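Malate dehydrogenase (Pyrococcus horikoshii, PDB 1V9N) catalyses the NAD-dependent, reversible oxidation of (S)-malate to oxaloacetate as a homodimer of the LDH2/MDH2 oxidoreductase family. Local coordinates at the interface of chains A and B. Numbering follows the deposited sequence. Chains: chain A/B, Malate dehydrogenase.

Contact 1: the interface of chains A and B. Residues chain A 86-87, 117, 119, 121, 281, 283; chain B 117, 119, 283, 285, 290.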
# COMPACT_ATOMS: atom_id res chain seq x y z
N SER A 86 -21.18 3.86 -6.83
CA SER A 86 -20.03 3.70 -5.95
C SER A 86 -18.72 4.33 -6.42
O SER A 86 -17.66 4.05 -5.85
CB SER A 86 -19.79 2.21 -5.67
OG SER A 86 -20.84 1.67 -4.88
N TYR A 87 -18.76 5.18 -7.44
CA TYR A 87 -17.53 5.80 -7.91
C TYR A 87 -17.76 7.08 -8.69
O TYR A 87 -18.89 7.38 -9.10
CB TYR A 87 -16.73 4.83 -8.79
CG TYR A 87 -17.18 4.81 -10.24
CD1 TYR A 87 -16.66 5.73 -11.16
CD2 TYR A 87 -18.16 3.92 -10.68
CE1 TYR A 87 -17.11 5.75 -12.48
CE2 TYR A 87 -18.62 3.94 -11.99
CZ TYR A 87 -18.09 4.86 -12.89
OH TYR A 87 -18.52 4.88 -14.19
N ILE A 117 -19.57 1.19 -0.53
CA ILE A 117 -18.26 1.55 -1.09
C ILE A 117 -18.27 2.87 -1.85
O ILE A 117 -19.24 3.21 -2.52
CB ILE A 117 -17.74 0.47 -2.08
CG1 ILE A 117 -17.63 -0.88 -1.37
CG2 ILE A 117 -16.37 0.88 -2.62
CD1 ILE A 117 -16.60 -0.91 -0.27
N ILE A 119 -15.43 5.21 -4.23
CA ILE A 119 -14.11 5.46 -4.80
C ILE A 119 -14.16 6.67 -5.71
O ILE A 119 -14.83 6.67 -6.74
CB ILE A 119 -13.60 4.24 -5.61
CG1 ILE A 119 -13.30 3.08 -4.65
CG2 ILE A 119 -12.35 4.62 -6.42
CD1 ILE A 119 -12.88 1.79 -5.34
N ILE A 121 -11.79 9.48 -7.77
CA ILE A 121 -10.46 9.79 -8.26
C ILE A 121 -10.52 11.16 -8.92
O ILE A 121 -11.48 11.50 -9.61
CB ILE A 121 -9.99 8.72 -9.24
CG1 ILE A 121 -9.94 7.37 -8.50
CG2 ILE A 121 -8.63 9.07 -9.81
CD1 ILE A 121 -9.60 6.20 -9.36
N PHE A 281 -6.45 9.98 -5.25
CA PHE A 281 -7.25 8.76 -5.16
C PHE A 281 -7.92 8.78 -3.78
O PHE A 281 -7.25 8.99 -2.77
CB PHE A 281 -6.36 7.52 -5.27
CG PHE A 281 -7.09 6.22 -5.07
CD1 PHE A 281 -7.74 5.59 -6.13
CD2 PHE A 281 -7.14 5.62 -3.81
CE1 PHE A 281 -8.43 4.39 -5.94
CE2 PHE A 281 -7.83 4.42 -3.61
CZ PHE A 281 -8.48 3.81 -4.68
N MSE A 283 -10.81 6.58 -1.34
CA MSE A 283 -11.60 5.38 -1.20
C MSE A 283 -12.17 5.28 0.20
O MSE A 283 -11.46 5.45 1.19
CB MSE A 283 -10.76 4.15 -1.50
CG MSE A 283 -11.52 2.85 -1.41
SE MSE A 283 -10.35 1.37 -1.72
CE MSE A 283 -10.74 0.31 -0.16
N ILE B 117 -16.92 -0.87 -9.88
CA ILE B 117 -16.11 -1.25 -8.71
C ILE B 117 -16.54 -2.57 -8.08
O ILE B 117 -17.73 -2.88 -8.02
CB ILE B 117 -16.18 -0.17 -7.60
CG1 ILE B 117 -15.69 1.18 -8.13
CG2 ILE B 117 -15.30 -0.60 -6.41
CD1 ILE B 117 -14.23 1.18 -8.52
N ILE B 119 -15.43 -4.93 -4.57
CA ILE B 119 -14.61 -5.20 -3.39
C ILE B 119 -15.15 -6.41 -2.65
O ILE B 119 -16.27 -6.39 -2.13
CB ILE B 119 -14.58 -3.99 -2.43
CG1 ILE B 119 -13.80 -2.84 -3.07
CG2 ILE B 119 -13.95 -4.38 -1.08
CD1 ILE B 119 -13.79 -1.55 -2.26
N MSE B 283 -9.99 -6.40 -4.60
CA MSE B 283 -10.58 -5.18 -5.12
C MSE B 283 -10.32 -5.08 -6.62
O MSE B 283 -9.19 -5.27 -7.08
CB MSE B 283 -9.99 -3.97 -4.42
CG MSE B 283 -10.58 -2.66 -4.90
SE MSE B 283 -9.72 -1.20 -4.00
CE MSE B 283 -9.21 -0.13 -5.53
N ILE B 285 -11.15 -2.67 -10.16
CA ILE B 285 -11.62 -1.41 -10.70
C ILE B 285 -11.77 -1.63 -12.19
O ILE B 285 -10.79 -1.97 -12.87
CB ILE B 285 -10.62 -0.26 -10.44
CG1 ILE B 285 -10.48 -0.01 -8.94
CG2 ILE B 285 -11.10 1.01 -11.14
CD1 ILE B 285 -9.47 1.10 -8.59
N PHE B 290 -14.01 4.34 -16.13
CA PHE B 290 -13.30 5.59 -15.86
C PHE B 290 -12.79 6.24 -17.14
O PHE B 290 -13.13 7.38 -17.43
CB PHE B 290 -12.13 5.33 -14.90
CG PHE B 290 -12.57 5.07 -13.49
CD1 PHE B 290 -12.53 6.09 -12.54
CD2 PHE B 290 -13.03 3.81 -13.11
CE1 PHE B 290 -12.95 5.86 -11.24
CE2 PHE B 290 -13.45 3.58 -11.80
CZ PHE B 290 -13.41 4.60 -10.86

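Contact 2: the interface of chains A and B. Residues chain A 159, 161, 216-217, 236; chain B 312-314, 316.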
# COMPACT_ATOMS: atom_id res chain seq x y z
N GLY A 159 17.51 1.09 -9.53
CA GLY A 159 18.44 0.83 -10.61
C GLY A 159 18.72 2.07 -11.44
O GLY A 159 19.49 2.02 -12.41
N ILE A 161 18.97 6.73 -11.52
CA ILE A 161 19.46 7.89 -10.78
C ILE A 161 18.68 9.18 -11.02
O ILE A 161 18.94 10.19 -10.37
CB ILE A 161 20.96 8.14 -11.11
CG1 ILE A 161 21.13 8.42 -12.60
CG2 ILE A 161 21.78 6.93 -10.73
CD1 ILE A 161 22.57 8.63 -13.03
N ASN A 216 25.90 10.74 -8.67
CA ASN A 216 25.81 9.47 -9.36
C ASN A 216 25.08 8.47 -8.49
O ASN A 216 24.66 7.41 -8.96
N ILE A 217 24.92 8.80 -7.21
CA ILE A 217 24.23 7.92 -6.29
C ILE A 217 25.03 7.59 -5.05
O ILE A 217 25.77 6.60 -5.02
N PHE A 236 18.44 1.96 -1.19
CA PHE A 236 19.19 2.07 -2.43
C PHE A 236 19.10 0.93 -3.44
O PHE A 236 19.09 1.18 -4.63
CB PHE A 236 20.67 2.33 -2.10
CG PHE A 236 21.58 2.32 -3.29
CD1 PHE A 236 22.01 1.12 -3.86
CD2 PHE A 236 22.02 3.51 -3.86
CE1 PHE A 236 22.85 1.11 -4.97
CE2 PHE A 236 22.86 3.51 -4.98
CZ PHE A 236 23.27 2.30 -5.53
N LYS B 312 20.27 5.01 -16.23
CA LYS B 312 20.66 3.86 -15.42
C LYS B 312 21.84 4.19 -14.50
O LYS B 312 22.72 4.96 -14.85
CB LYS B 312 21.05 2.68 -16.31
CG LYS B 312 20.09 1.50 -16.27
CD LYS B 312 19.33 1.36 -17.58
CE LYS B 312 18.46 2.58 -17.85
NZ LYS B 312 17.78 2.50 -19.17
N HIS B 313 21.84 3.58 -13.31
CA HIS B 313 22.91 3.78 -12.34
C HIS B 313 24.12 3.00 -12.84
O HIS B 313 23.97 1.92 -13.41
CB HIS B 313 22.46 3.26 -10.97
CG HIS B 313 23.47 3.44 -9.88
ND1 HIS B 313 24.64 2.72 -9.83
CD2 HIS B 313 23.49 4.26 -8.81
CE1 HIS B 313 25.34 3.08 -8.76
NE2 HIS B 313 24.66 4.02 -8.13
N PRO B 314 25.34 3.54 -12.65
CA PRO B 314 26.53 2.82 -13.12
C PRO B 314 26.57 1.35 -12.68
O PRO B 314 26.87 0.48 -13.48
CB PRO B 314 27.68 3.66 -12.55
CG PRO B 314 27.08 4.32 -11.34
CD PRO B 314 25.71 4.72 -11.85
N PHE B 316 24.13 -0.63 -11.89
CA PHE B 316 22.98 -1.35 -12.41
C PHE B 316 22.92 -1.59 -13.92
O PHE B 316 23.40 -0.78 -14.69
CB PHE B 316 21.72 -0.64 -11.90
CG PHE B 316 21.52 -0.80 -10.42
CD1 PHE B 316 21.43 -2.08 -9.90
CD2 PHE B 316 21.32 0.28 -9.56
CE1 PHE B 316 21.12 -2.31 -8.58
CE2 PHE B 316 21.00 0.06 -8.20
CZ PHE B 316 20.90 -1.25 -7.72

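Contact 3: the interface of chains A and B. Residues chain A 189-190, 209-210, 233; chain B 239-240, 244.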
# COMPACT_ATOMS: atom_id res chain seq x y z
N VAL A 189 11.62 6.95 1.38
CA VAL A 189 12.08 6.87 2.77
C VAL A 189 11.58 8.10 3.51
O VAL A 189 11.07 8.00 4.63
CB VAL A 189 13.62 6.78 2.88
CG1 VAL A 189 14.02 6.64 4.35
CG2 VAL A 189 14.14 5.59 2.08
N VAL A 190 11.73 9.27 2.89
CA VAL A 190 11.28 10.52 3.50
C VAL A 190 10.76 11.49 2.44
O VAL A 190 11.06 11.35 1.26
CB VAL A 190 12.41 11.23 4.28
CG1 VAL A 190 12.95 10.31 5.36
CG2 VAL A 190 13.53 11.65 3.33
N TRP A 209 15.82 11.13 7.79
CA TRP A 209 16.09 11.08 6.36
C TRP A 209 16.58 9.72 5.92
O TRP A 209 16.35 8.72 6.60
N ALA A 210 17.26 9.67 4.78
CA ALA A 210 17.78 8.41 4.28
C ALA A 210 17.87 8.35 2.77
O ALA A 210 18.61 7.53 2.22
N LEU A 233 11.18 3.75 -0.34
CA LEU A 233 11.15 2.95 0.87
C LEU A 233 11.85 1.62 0.57
O LEU A 233 11.60 1.00 -0.46
CB LEU A 233 9.70 2.69 1.30
CG LEU A 233 9.50 1.83 2.55
CD1 LEU A 233 10.21 2.47 3.74
CD2 LEU A 233 8.01 1.66 2.84
N LEU B 239 14.41 5.14 11.67
CA LEU B 239 15.31 5.95 10.87
C LEU B 239 15.14 5.77 9.37
O LEU B 239 15.06 6.76 8.63
CB LEU B 239 16.76 5.63 11.25
CG LEU B 239 17.84 6.50 10.60
CD1 LEU B 239 17.67 7.94 11.05
CD2 LEU B 239 19.22 5.98 10.97
N LEU B 240 15.08 4.52 8.92
CA LEU B 240 14.93 4.23 7.50
C LEU B 240 13.51 3.83 7.06
O LEU B 240 13.33 3.21 6.01
CB LEU B 240 15.92 3.14 7.08
CG LEU B 240 17.41 3.46 7.28
CD1 LEU B 240 18.25 2.25 6.92
CD2 LEU B 240 17.81 4.66 6.42
N LYS B 244 6.95 2.24 8.55
CA LYS B 244 6.08 2.28 7.39
C LYS B 244 5.72 0.86 6.96
O LYS B 244 4.56 0.57 6.69
CB LYS B 244 6.75 3.03 6.24
CG LYS B 244 6.93 4.51 6.51
CD LYS B 244 7.60 5.24 5.35
CE LYS B 244 7.67 6.72 5.64
NZ LYS B 244 8.19 7.50 4.48

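Contact 1: the interface of chains A and B
Aliphatic packing forms the centre of this part of the dimer interface, where no nitrogen or oxygen of either chain bonds across. A:Ile119 and B:Ile117 cross obliquely, with CD1 of A:Ile119 3.5 Å from CD1 of B:Ile117 and also resting near its CG2 branch. The exchanged pair, A:Ile117 and B:Ile119, repeats this as the two-fold symmetry demands. In both residues CG1 stands anti to the carbonyl carbon, but A:Ile119 extends its chain (chi2 176°) while B:Ile117 folds its own (chi2 -65°), so a straight tip meets a bent one.

Selenium contacts follow: the selenomethionines A:Met283 and B:Met283 point tip to tip, SE to SE at 3.5 Å. Each chain runs straight to selenium and bends only at chi3 (128°), which turns the B:Met283 methyl CE toward CZ of A:Phe281, 4.1 Å away.

Aromatic packing closes one flank. CE1 of A:Tyr87 lies over the centre of the B:Phe290 ring, 4.2 Å above its plane, and CD1 of A:Ile121 comes to 3.9 Å from CE1 of that ring.

Strands 87-91, 117-123 and 278-285 supply most of these residues, so the patch joins sheet surfaces of the two subunits; B:Phe290 comes from a loop.

Contact 2: the interface of chains A and B
Two rings meet at right angles here: the imidazole of B:His313 and the phenyl of A:Phe236 are edge-to-face, their planes 88° apart and their centroids separated by 5.2 Å. The rim of A:Phe236, led by CZ, points at one face of the imidazole, and CE1 of the imidazole lies in the plane of the phenyl ring, at its edge. CZ approaches the imidazole nitrogen NE2 to 3.4 Å. Over the opposite face of the imidazole lies CD of B:Pro314, the next residue of its own chain, offset toward the rim.

The backbone O of A:Asn216, whose side chain is incompletely modelled, lies to the B:Pro314 side of the imidazole plane, 3.4 Å from CD2 of B:His313; it makes no hydrogen bond to the ring. CG2 of A:Ile161 packs 3.7 Å from the same CD2. A:Ile161 crosses B:His313 at about a right angle. CG of B:His313 is anti to its backbone N, which places the ring beside its own carbonyl carbon and between A:Ile161, A:Asn216 and A:Phe236.

The phenyl of B:Phe316 runs past A:Phe236 in the opposite direction, with CE2 3.9 Å from CE1 of A:Phe236. Between the loops, the backbone N of B:His313 donates to O of A:Gly159 at 3.0 Å; the bond is nearly straight at hydrogen, 170°, but arrives from above the carbonyl plane, 33° out of it.

Contact 3: the interface of chains A and B
B:Lys244 reaches over to chain A as a long aliphatic arm with a polar end. Its CB packs on the CD2 methyl of A:Leu233, 3.9 Å away. CG, anti to the carbonyl carbon and beside the backbone N (chi1 -68°), starts a chain that stays extended to its end. CD then passes the other methyl, CD1 of A:Leu233, at 4.1 Å, so the two side chains cross obliquely and both leucine branches touch the lysine. CE comes within 3.8 Å of the backbone O of A:Val189. At the tip, NZ donates a hydrogen bond of 2.9 Å to that same oxygen. The amine nitrogen NZ stands well above the carbonyl plane, 68° out of it, with a C=O to donor angle of 112°.

Beside the lysine, CG1 of A:Val189, anti to its backbone N, packs against the backbone of B:Leu240, 4.1 Å from its CA. Farther along, the carbonyl oxygens A:Trp209 O and B:Leu239 O, both acceptors, clash at 3.1 Å; A:Trp209 is incompletely modelled, so the pair carries little weight.

B:Lys244 stands near the start of helix 242-258, with B:Leu239 and B:Leu240 in the loop leading into it, and the chain A residues all belong to loops.

Contacts 2 and 3 are neighbours, the centres of their C-alpha atoms about 18 Å apart, whereas contact 1 lies about 36 Å from contact 2 and 30 Å from contact 3. No residue is common to them, but A:Leu233 of contact 3 and A:Phe236 of contact 2 belong to one stretch of loop, which ties those two patches together. Contact 1 instead pairs mainly strands without polar bonds, while contacts 2 and 3 each add a hydrogen bond to a loop carbonyl. Two-fold repetition spreads these contacts over a long interface, consistent with the enzyme being a homodimer.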